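Local atomic coordinates of indole-3-acetic acid-amido synthetase GH3.15 (Arabidopsis thaliana, PDB entry 6E1Q), a protein that catalyses the ATP-dependent conjugation of the auxin precursor indole-3-butyric acid, and of the herbicide 2,4-DB, to glutamine, acting as an acyl acid amido synthetase. Residues A451-L454 with L455-H458; M500-C503 with C504-V507; V65-E68 with D69-Y73; L32-I35 with L36-A40; S272-E275 with Q276-K280. All coordinates share one frame; numbering follows the deposited sequence. Where two conformers were deposited one is given.

Interaction 1. Residues A451-L454 with L455-H458; sequences AKLL and LEPH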
# COMPACT_ATOMS: atom_id res chain seq x y z
N ALA A 451 -20.65 4.90 -8.89
CA ALA A 451 -21.60 3.93 -9.43
C ALA A 451 -21.94 2.84 -8.42
O ALA A 451 -23.09 2.40 -8.35
CB ALA A 451 -21.06 3.32 -10.72
N LYS A 452 -20.97 2.38 -7.65
CA LYS A 452 -21.27 1.24 -6.78
C LYS A 452 -22.22 1.61 -5.65
O LYS A 452 -22.91 0.74 -5.10
CB LYS A 452 -19.98 0.63 -6.22
CG LYS A 452 -19.30 1.47 -5.13
CD LYS A 452 -18.06 0.75 -4.60
CE LYS A 452 -17.33 1.56 -3.55
NZ LYS A 452 -16.16 0.79 -2.98
N LEU A 453 -22.29 2.90 -5.30
CA LEU A 453 -23.26 3.37 -4.32
C LEU A 453 -24.69 3.01 -4.71
O LEU A 453 -25.53 2.77 -3.83
CB LEU A 453 -23.14 4.89 -4.18
CG LEU A 453 -23.51 5.41 -2.81
CD1 LEU A 453 -22.33 5.16 -1.86
CD2 LEU A 453 -23.85 6.89 -2.91
N LEU A 454 -24.99 2.94 -6.00
CA LEU A 454 -26.35 2.62 -6.42
C LEU A 454 -26.76 1.22 -6.00
O LEU A 454 -27.96 0.92 -5.98
CB LEU A 454 -26.49 2.75 -7.93
CG LEU A 454 -26.86 4.15 -8.45
CD1 LEU A 454 -25.87 5.20 -7.97
CD2 LEU A 454 -26.93 4.14 -9.96
N LEU A 455 -25.81 0.34 -5.70
CA LEU A 455 -26.16 -1.01 -5.27
C LEU A 455 -26.57 -1.09 -3.81
O LEU A 455 -27.21 -2.08 -3.42
CB LEU A 455 -24.99 -1.97 -5.49
CG LEU A 455 -24.31 -2.08 -6.85
CD1 LEU A 455 -22.91 -2.69 -6.64
CD2 LEU A 455 -25.14 -2.90 -7.83
N GLU A 456 -26.19 -0.11 -2.98
CA GLU A 456 -26.52 -0.17 -1.55
C GLU A 456 -28.01 -0.38 -1.29
O GLU A 456 -28.33 -1.19 -0.41
CB GLU A 456 -26.04 1.09 -0.83
CG GLU A 456 -24.54 1.16 -0.60
CD GLU A 456 -24.16 2.30 0.35
OE1 GLU A 456 -25.08 3.00 0.83
OE2 GLU A 456 -22.95 2.49 0.61
N PRO A 457 -28.94 0.29 -1.97
CA PRO A 457 -30.36 -0.00 -1.73
C PRO A 457 -30.77 -1.42 -2.11
O PRO A 457 -31.85 -1.84 -1.70
CB PRO A 457 -31.10 1.03 -2.61
CG PRO A 457 -30.13 2.14 -2.76
CD PRO A 457 -28.78 1.48 -2.83
N HIS A 458 -29.95 -2.15 -2.86
CA HIS A 458 -30.32 -3.51 -3.26
C HIS A 458 -29.57 -4.58 -2.46
O HIS A 458 -29.66 -5.76 -2.81
CB HIS A 458 -30.07 -3.71 -4.75
CG HIS A 458 -30.92 -2.82 -5.61
ND1 HIS A 458 -30.67 -1.48 -5.76
CD2 HIS A 458 -32.04 -3.08 -6.31
CE1 HIS A 458 -31.59 -0.95 -6.54
NE2 HIS A 458 -32.43 -1.90 -6.89
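Lys452 to Leu455 and Leu453 to Glu456 are the two backbone hydrogen bonds that tie 451-454 to 455-458. Leu455 N lies 3.0 Å from Lys452 O, and Glu456 N lies 3.1 Å from Leu453 O. Both span three residues, the spacing of a 3-10 turn. Leu454 N to Ala451 O and His458 N to Leu455 O repeat that spacing, so the chain runs on tightly wound into the 3-10 segment at 456-457. Pro457 has no N-H to give Leu454 O. Pro457 CD rests 3.3 Å from Leu454 O instead. The same oxygen, Leu454 O, also sits at the edge of the His458 ring, near its plane, 3.6 Å from His458 ND1.

Van der Waals contacts between carbon and oxygen fill the rest. Leu455 CB packs 3.4 Å from Lys452 O, with CG beside it. On the outer side the Leu453 and Glu456 side chains cross obliquely, and the methyl CD1 of Leu453 comes 3.7 Å from Glu456 OE2. Leu453 reaches there with CG turned away from its backbone N (chi1 -150°), while Glu456 runs extended beyond CG. Lys452 points its NZ elsewhere, to a hydrogen bond with Gln307.

Leu455 packs on Trp482 and Leu484 of strand 477-485. This is the exit from helix 441-452 toward strand 461-470 in the C-terminal domain. Chemically, backbone bonds hold the turn. Leu455 packs into the domain, Leu454 lies against helix 497-510 and Leu453 stays at the surface, where the glutamate carboxylate meets only its methyl group across the contact.

Interaction 2. Residues M500-C503 with C504-V507; sequences MEEC and CFTV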
# COMPACT_ATOMS: atom_id res chain seq x y z
N MET A 500 -28.26 -2.03 -12.91
CA MET A 500 -26.94 -2.24 -13.54
C MET A 500 -26.72 -1.28 -14.69
O MET A 500 -25.61 -0.74 -14.85
CB MET A 500 -26.79 -3.69 -14.03
CG MET A 500 -26.52 -4.70 -12.92
SD MET A 500 -25.30 -4.07 -11.74
CE MET A 500 -23.80 -4.06 -12.74
N GLU A 501 -27.75 -1.03 -15.49
CA GLU A 501 -27.60 -0.11 -16.61
C GLU A 501 -27.38 1.32 -16.11
O GLU A 501 -26.61 2.08 -16.72
CB GLU A 501 -28.83 -0.20 -17.52
CG GLU A 501 -28.88 -1.52 -18.31
CD GLU A 501 -30.08 -1.62 -19.26
OE1 GLU A 501 -31.19 -1.14 -18.92
OE2 GLU A 501 -29.91 -2.20 -20.35
N GLU A 502 -28.03 1.70 -15.01
CA GLU A 502 -27.76 3.02 -14.44
C GLU A 502 -26.36 3.08 -13.84
O GLU A 502 -25.73 4.15 -13.89
CB GLU A 502 -28.84 3.38 -13.41
CG GLU A 502 -28.77 4.82 -12.88
CD GLU A 502 -29.16 5.87 -13.91
OE1 GLU A 502 -29.58 5.49 -15.02
OE2 GLU A 502 -29.06 7.10 -13.61
N CYS A 503 -25.85 1.96 -13.31
CA CYS A 503 -24.46 1.92 -12.86
C CYS A 503 -23.52 2.23 -14.02
O CYS A 503 -22.57 3.02 -13.87
CB CYS A 503 -24.12 0.55 -12.26
SG CYS A 503 -24.82 0.32 -10.63
N CYS A 504 -23.75 1.60 -15.17
CA CYS A 504 -22.92 1.86 -16.34
C CYS A 504 -22.88 3.35 -16.65
O CYS A 504 -21.80 3.93 -16.83
CB CYS A 504 -23.46 1.10 -17.55
SG CYS A 504 -23.24 -0.66 -17.48
N PHE A 505 -24.05 3.98 -16.68
CA PHE A 505 -24.13 5.41 -16.97
C PHE A 505 -23.41 6.24 -15.92
O PHE A 505 -22.75 7.23 -16.25
CB PHE A 505 -25.59 5.83 -17.05
CG PHE A 505 -25.78 7.29 -17.07
CD1 PHE A 505 -25.49 8.02 -18.22
CD2 PHE A 505 -26.25 7.96 -15.95
CE1 PHE A 505 -25.68 9.40 -18.26
CE2 PHE A 505 -26.43 9.35 -15.97
CZ PHE A 505 -26.15 10.07 -17.13
N THR A 506 -23.52 5.84 -14.65
CA THR A 506 -22.97 6.67 -13.58
C THR A 506 -21.45 6.69 -13.64
O THR A 506 -20.84 7.73 -13.36
CB THR A 506 -23.46 6.14 -12.23
OG1 THR A 506 -24.89 6.12 -12.25
CG2 THR A 506 -23.00 7.04 -11.08
N VAL A 507 -20.83 5.56 -13.98
CA VAL A 507 -19.40 5.58 -14.29
C VAL A 507 -19.11 6.58 -15.40
O VAL A 507 -18.21 7.42 -15.28
CB VAL A 507 -18.90 4.18 -14.69
CG1 VAL A 507 -17.39 4.22 -14.93
CG2 VAL A 507 -19.23 3.15 -13.64
O HOH W 1 -27.21 8.00 -11.88
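Glu502 and Thr506 meet one turn apart in the middle of helix 497-510. Glu502 O takes two hydrogen bonds from Thr506. Thr506 N approaches Glu502 O at 2.9 Å and Thr506 OG1 approaches it at 2.7 Å, from opposite faces of the carbonyl plane. OG1 can do this because it lies beside its own backbone N (chi1 -56°). The hydroxyl spends its proton on the carbonyl and accepts from a water at 3.0 Å from Thr506 OG1. That water also donates to Glu502 OE2, at 2.7 Å, and closes a small ring of polar contacts.

Glu502 bends at chi2 (70°), which swings its carboxylate forward, toward Phe505. There it lies side by side with the Phe505 ring, the two planes 40° apart, with Glu502 OE2 3.8 Å from Phe505 CD2. The other carboxylate oxygen, OE1, forms a salt bridge with Lys582. The same lysine makes a cation-pi contact with Phe505, so one positive charge probably steadies both groups.

Regular helix bonds lie beneath: Cys504 N to Met500 O, Phe505 N to Glu501 O and Val507 N to Cys503 O. The methyl CG2 of Val507 also rests 3.4 Å from Cys503 O.

The helix has two packed sides in the C-terminal domain. Thr506 and Val507 meet Asn450 and Ala447 of helix 441-452. Met500, Cys503 and Cys504 pack on Ile530 of strand 529-533, and Met500 and Cys504 also touch Phe578 of strand 574-579.

Interaction 3. Residues V65-E68 with D69-Y73; sequences VTYE and DIRSY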
# COMPACT_ATOMS: atom_id res chain seq x y z
N VAL A 65 14.35 14.45 -11.83
CA VAL A 65 14.51 13.20 -12.55
C VAL A 65 13.44 12.21 -12.12
O VAL A 65 12.80 12.36 -11.09
CB VAL A 65 15.91 12.60 -12.33
CG1 VAL A 65 16.96 13.54 -12.88
CG2 VAL A 65 16.14 12.34 -10.84
N THR A 66 13.27 11.18 -12.96
CA THR A 66 12.49 10.00 -12.65
C THR A 66 13.43 8.81 -12.47
O THR A 66 14.62 8.90 -12.76
CB THR A 66 11.49 9.66 -13.76
OG1 THR A 66 12.21 9.44 -14.98
CG2 THR A 66 10.47 10.78 -13.94
N TYR A 67 12.87 7.69 -12.01
CA TYR A 67 13.64 6.45 -11.91
C TYR A 67 14.30 6.12 -13.24
O TYR A 67 15.46 5.69 -13.28
CB TYR A 67 12.75 5.30 -11.47
CG TYR A 67 13.55 4.04 -11.22
CD1 TYR A 67 14.21 3.85 -10.02
CD2 TYR A 67 13.69 3.06 -12.21
CE1 TYR A 67 14.96 2.71 -9.79
CE2 TYR A 67 14.44 1.91 -11.99
CZ TYR A 67 15.07 1.75 -10.76
OH TYR A 67 15.81 0.63 -10.50
N GLU A 68 13.58 6.34 -14.35
CA GLU A 68 14.14 6.03 -15.66
C GLU A 68 15.45 6.77 -15.91
O GLU A 68 16.37 6.22 -16.53
CB GLU A 68 13.13 6.38 -16.76
CG GLU A 68 11.97 5.41 -16.90
CD GLU A 68 11.06 5.36 -15.68
OE1 GLU A 68 10.38 4.33 -15.52
OE2 GLU A 68 11.01 6.34 -14.89
N ASP A 69 15.56 8.01 -15.44
CA ASP A 69 16.75 8.80 -15.75
C ASP A 69 17.96 8.33 -14.95
O ASP A 69 19.10 8.54 -15.38
CB ASP A 69 16.52 10.29 -15.49
CG ASP A 69 15.32 10.85 -16.22
OD1 ASP A 69 15.20 10.67 -17.45
OD2 ASP A 69 14.49 11.50 -15.54
N ILE A 70 17.76 7.75 -13.77
CA ILE A 70 18.88 7.40 -12.91
C ILE A 70 19.08 5.90 -12.78
O ILE A 70 19.97 5.47 -12.04
CB ILE A 70 18.75 8.07 -11.53
CG1 ILE A 70 17.39 7.79 -10.88
CG2 ILE A 70 18.90 9.59 -11.67
CD1 ILE A 70 17.36 6.58 -10.01
N ARG A 71 18.30 5.08 -13.50
CA ARG A 71 18.43 3.63 -13.35
C ARG A 71 19.85 3.15 -13.63
O ARG A 71 20.31 2.17 -13.00
CB ARG A 71 17.44 2.94 -14.29
CG ARG A 71 17.50 1.42 -14.25
CD ARG A 71 16.51 0.83 -15.25
NE ARG A 71 16.50 -0.62 -15.16
CZ ARG A 71 15.80 -1.41 -15.98
NH1 ARG A 71 15.07 -0.87 -16.95
NH2 ARG A 71 15.85 -2.73 -15.81
N SER A 72 20.56 3.81 -14.54
CA SER A 72 21.89 3.33 -14.91
C SER A 72 22.86 3.36 -13.73
O SER A 72 23.69 2.46 -13.59
CB SER A 72 22.44 4.16 -16.08
OG SER A 72 22.67 5.50 -15.66
N TYR A 73 22.78 4.41 -12.89
CA TYR A 73 23.61 4.45 -11.68
C TYR A 73 23.32 3.24 -10.79
O TYR A 73 24.24 2.60 -10.27
CB TYR A 73 23.37 5.77 -10.92
CG TYR A 73 23.78 6.97 -11.73
CD1 TYR A 73 25.09 7.43 -11.72
CD2 TYR A 73 22.86 7.60 -12.57
CE1 TYR A 73 25.48 8.52 -12.50
CE2 TYR A 73 23.24 8.70 -13.35
CZ TYR A 73 24.55 9.16 -13.31
OH TYR A 73 24.92 10.24 -14.08
O HOH W 2 19.24 5.45 -16.49
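Asp69 OD2 receives the backbone N-H of Thr66 at 2.9 Å, in an almost straight bond (175°) that meets the anti side of the carboxylate. Thr66 OG1 stands 3.1 Å from Asp69 OD2. That second bond is weak and unsettled, since the hydroxyl proton has another acceptor within reach. Thr66 is the N-cap of helix 67-78. The aspartate three residues on accepts its amide, which is one half of a capping box. The helix start would probably help to stabilise the negative charge.

Thr66 O is used as well: Asp69 N binds it at 3.0 Å, and Ile70 N reaches it weakly. Ile70 N has a sounder bond to Tyr67 O. The helix is kinked where the usual bonds from the amides of Ser72 and Tyr73 to the carbonyls four residues back are missing; Tyr73 N keeps a weak bond to Ile70 O. A water is inserted there. It donates to Glu68 O at 3.0 Å and accepts from Ser72 N at 2.9 Å.

The Tyr67 side chain stands out from the helix and crosses the Arg71 chain, its CG anti to the backbone N (chi1 -174°). Tyr67 CE2 lies 3.8 Å from Arg71 CG. Tyr67 CD1 lies 4.2 Å from Ile70 CD1. On another side Val65 CG2 touches Ile70 CG2 at 4.0 Å.

Tyr67 OH bonds to Leu107 N, and its ring packs on Lys106 and Ile108 of strand 105-111. Ile70 packs on Tyr404 of strand 404-416 and Tyr44 of helix 43-49. Val65 pairs its backbone with Arg403 and Arg405.

Interaction 4. Residues L32-I35 with L36-A40; sequences LEAI and LSRNA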
# COMPACT_ATOMS: atom_id res chain seq x y z
N LEU A 32 19.13 19.79 3.56
CA LEU A 32 19.71 20.01 2.24
C LEU A 32 21.21 20.28 2.33
O LEU A 32 22.01 19.70 1.59
CB LEU A 32 19.00 21.18 1.55
CG LEU A 32 19.49 21.41 0.13
CD1 LEU A 32 19.33 20.13 -0.67
CD2 LEU A 32 18.80 22.61 -0.56
N GLU A 33 21.61 21.18 3.23
CA GLU A 33 23.03 21.46 3.38
C GLU A 33 23.80 20.20 3.74
O GLU A 33 24.91 19.97 3.23
CB GLU A 33 23.26 22.54 4.44
CG GLU A 33 24.73 22.79 4.70
CD GLU A 33 24.97 23.94 5.66
OE1 GLU A 33 24.58 25.08 5.33
OE2 GLU A 33 25.54 23.69 6.74
N ALA A 34 23.24 19.35 4.60
CA ALA A 34 23.95 18.13 4.99
C ALA A 34 24.10 17.18 3.82
O ALA A 34 25.19 16.62 3.60
CB ALA A 34 23.22 17.45 6.15
N ILE A 35 23.04 16.99 3.04
CA ILE A 35 23.10 16.07 1.91
C ILE A 35 24.11 16.55 0.88
O ILE A 35 24.95 15.78 0.40
CB ILE A 35 21.71 15.89 1.28
CG1 ILE A 35 20.82 15.06 2.19
CG2 ILE A 35 21.85 15.22 -0.11
CD1 ILE A 35 19.36 15.01 1.74
N LEU A 36 24.02 17.84 0.51
CA LEU A 36 24.90 18.37 -0.53
C LEU A 36 26.35 18.40 -0.06
O LEU A 36 27.26 18.22 -0.88
CB LEU A 36 24.45 19.77 -0.95
CG LEU A 36 23.04 19.84 -1.54
CD1 LEU A 36 22.78 21.22 -2.13
CD2 LEU A 36 22.78 18.74 -2.57
N SER A 37 26.59 18.66 1.23
CA SER A 37 27.96 18.68 1.72
C SER A 37 28.55 17.28 1.78
O SER A 37 29.66 17.04 1.30
CB SER A 37 28.03 19.36 3.09
OG SER A 37 27.37 20.61 3.09
N ARG A 38 27.81 16.33 2.35
CA ARG A 38 28.35 14.98 2.53
C ARG A 38 28.52 14.26 1.20
O ARG A 38 29.41 13.41 1.07
CB ARG A 38 27.45 14.18 3.48
CG ARG A 38 27.77 14.44 4.96
CD ARG A 38 26.66 14.05 5.93
NE ARG A 38 26.70 14.87 7.15
CZ ARG A 38 25.80 14.83 8.14
NH1 ARG A 38 24.76 14.00 8.08
NH2 ARG A 38 25.93 15.63 9.19
N ASN A 39 27.70 14.59 0.19
CA ASN A 39 27.71 13.87 -1.08
C ASN A 39 28.35 14.67 -2.21
O ASN A 39 28.15 14.34 -3.38
CB ASN A 39 26.29 13.45 -1.46
CG ASN A 39 25.71 12.44 -0.50
OD1 ASN A 39 26.14 11.29 -0.46
ND2 ASN A 39 24.74 12.87 0.29
N ALA A 40 29.13 15.69 -1.86
CA ALA A 40 29.66 16.63 -2.85
C ALA A 40 30.63 15.98 -3.82
O ALA A 40 30.82 16.49 -4.93
CB ALA A 40 30.34 17.80 -2.13
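Ala34 CB lies over one face of the Arg38 guanidinium, 4.2 Å above the plane and over its centre. The extended arginine chain runs back past the last turn of helix 24-38. This is the C-terminal end of that helix, with Asn39 folding its amide, the second flat group, back onto the carbonyl four residues earlier. Asn39 is the first residue to leave helical angles. Asn39 ND2 donates to Ile35 O at 2.9 Å, with that oxygen tilted 20° from the amide plane. Asn39 N reaches Ile35 O at 3.0 Å. Both fit because chi1 (-66°) sets the amide beside the backbone N. Asn39 ND2 also lies 3.7 Å from Ile35 CG2.

Asn39 OD1 accepts from Asp88 N, which ties the helix end to a nearby loop. With an alanine here, Ile35 O would lose one of its two donors and Asp88 N would probably be left without its acceptor.

Ser37 closes the turn in a related way. Ser37 N binds Glu33 O at 2.9 Å. Ser37 OG comes to 2.5 Å from Glu33 O, a length short enough to treat with caution, and from the opposite face of the carbonyl.

The buried side of the helix packs Leu32 and Leu36 against Phe58 of helix 55-61, with Leu36 also on Leu45 and Leu49. Between the two leucines, Leu32 CD1 touches Leu36 CG at 3.8 Å.

Interaction 5. Residues S272-E275 with Q276-K280; sequences SLIE and QECSK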
# COMPACT_ATOMS: atom_id res chain seq x y z
N SER A 272 -11.87 -24.49 21.29
CA SER A 272 -13.33 -24.39 21.31
C SER A 272 -13.79 -22.94 21.22
O SER A 272 -14.79 -22.65 20.54
CB SER A 272 -13.89 -25.05 22.58
OG SER A 272 -13.86 -26.46 22.47
N LEU A 273 -13.08 -22.03 21.89
CA LEU A 273 -13.41 -20.61 21.81
C LEU A 273 -13.33 -20.10 20.38
O LEU A 273 -14.20 -19.36 19.92
CB LEU A 273 -12.47 -19.80 22.71
CG LEU A 273 -12.65 -20.04 24.22
CD1 LEU A 273 -11.62 -19.26 25.05
CD2 LEU A 273 -14.07 -19.68 24.62
N ILE A 274 -12.28 -20.49 19.66
CA ILE A 274 -12.09 -20.02 18.30
C ILE A 274 -13.11 -20.67 17.38
O ILE A 274 -13.66 -20.02 16.48
CB ILE A 274 -10.65 -20.29 17.85
CG1 ILE A 274 -9.68 -19.53 18.75
CG2 ILE A 274 -10.45 -19.85 16.41
CD1 ILE A 274 -8.24 -19.77 18.41
N GLU A 275 -13.36 -21.97 17.58
CA GLU A 275 -14.39 -22.66 16.81
C GLU A 275 -15.75 -22.01 17.01
O GLU A 275 -16.53 -21.87 16.06
CB GLU A 275 -14.43 -24.15 17.21
CG GLU A 275 -13.30 -25.02 16.60
CD GLU A 275 -12.95 -26.27 17.41
OE1 GLU A 275 -13.54 -26.49 18.49
OE2 GLU A 275 -12.08 -27.06 16.98
N GLN A 276 -16.07 -21.57 18.24
CA GLN A 276 -17.35 -20.92 18.48
C GLN A 276 -17.51 -19.67 17.62
O GLN A 276 -18.61 -19.38 17.13
CB GLN A 276 -17.50 -20.54 19.95
CG GLN A 276 -18.43 -21.42 20.74
CD GLN A 276 -18.13 -21.37 22.23
OE1 GLN A 276 -18.00 -20.28 22.81
NE2 GLN A 276 -18.00 -22.54 22.85
N GLU A 277 -16.43 -18.90 17.46
CA GLU A 277 -16.50 -17.69 16.63
C GLU A 277 -16.53 -18.03 15.15
O GLU A 277 -17.25 -17.38 14.38
CB GLU A 277 -15.31 -16.77 16.92
CG GLU A 277 -15.25 -16.27 18.33
CD GLU A 277 -16.54 -15.60 18.77
OE1 GLU A 277 -16.79 -15.58 19.99
OE2 GLU A 277 -17.28 -15.08 17.90
N CYS A 278 -15.72 -18.99 14.72
CA CYS A 278 -15.63 -19.26 13.29
C CYS A 278 -16.84 -20.02 12.76
O CYS A 278 -17.15 -19.92 11.56
CB CYS A 278 -14.36 -20.05 12.97
SG CYS A 278 -12.81 -19.17 13.19
N SER A 279 -17.56 -20.75 13.61
CA SER A 279 -18.68 -21.54 13.14
C SER A 279 -19.96 -20.73 12.95
O SER A 279 -20.94 -21.27 12.43
CB SER A 279 -18.94 -22.70 14.10
OG SER A 279 -19.28 -22.21 15.37
N LYS A 280 -19.98 -19.45 13.33
CA LYS A 280 -21.15 -18.62 13.09
C LYS A 280 -21.35 -18.36 11.60
O LYS A 280 -20.38 -18.26 10.82
CB LYS A 280 -21.04 -17.31 13.88
CG LYS A 280 -20.77 -17.54 15.37
CD LYS A 280 -21.10 -16.34 16.26
CE LYS A 280 -20.63 -16.60 17.70
NZ LYS A 280 -20.21 -15.35 18.40
O HOH W 3 -15.56 -17.41 21.69
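Gln276, Glu275 and Ile274 carry most of this contact at the end of helix 268-278. Gln276 binds Ser272 O through its backbone N. Gln276 CB lies 3.5 Å from Ser272 O and from Leu273 O, and its extended chain runs back over the Ser272 carbonyl.

Glu275 contributes its carbonyl oxygen. Ser279 N and Ser279 OG both donate to Glu275 O at 2.9 Å, from opposite faces of its plane. The hydroxyl gets there by sitting between its own N and carbonyl carbon (chi1 62°). The Glu275 carboxylate turns away to a salt bridge with Arg242 of helix 220-243.

Ile274 faces the interior, packing on Cys238 and Ile241. Ile274 CG2 touches Cys278 SG at 4.0 Å, and Cys278 N binds Ile274 O.

Glu277 works on the outer side. A water donates to Leu273 O at 3.0 Å and to Glu277 OE1 at 2.8 Å, beside a weak Glu277 N to Leu273 O bond. Glu277 OE2 forms salt bridges with Lys280 NZ at 3.0 Å and with Arg289 of helix 286-290. Putting a glutamine in place of Glu277 would probably leave Lys280 and Arg289 without their shared negative mate.

The chemistry is that of a helix end closed by a serine hydroxyl and tied by charge to two other helices, through Arg242 and Arg289.

In the fold
Interactions 1 and 2 belong to one unit of the C-terminal domain. Their centres are 10 Å apart, and they touch: Ala451 CB meets Val507 CG2 at 3.4 Å, and Leu454 CD2 meets Glu502 CG at 3.5 Å. Interactions 3 and 4 lie near each other in the N-terminal domain, centres 20 Å apart, without touching. These two come nearest to the ATP site. The side chain of Tyr67 is about 5 Å from that of Glu330, and that of Ile35 is about 12 Å from it. Interaction 5 also belongs to the N-terminal domain but is remote, its centre 53 Å from that of interaction 3 and 32 Å from that of interaction 1.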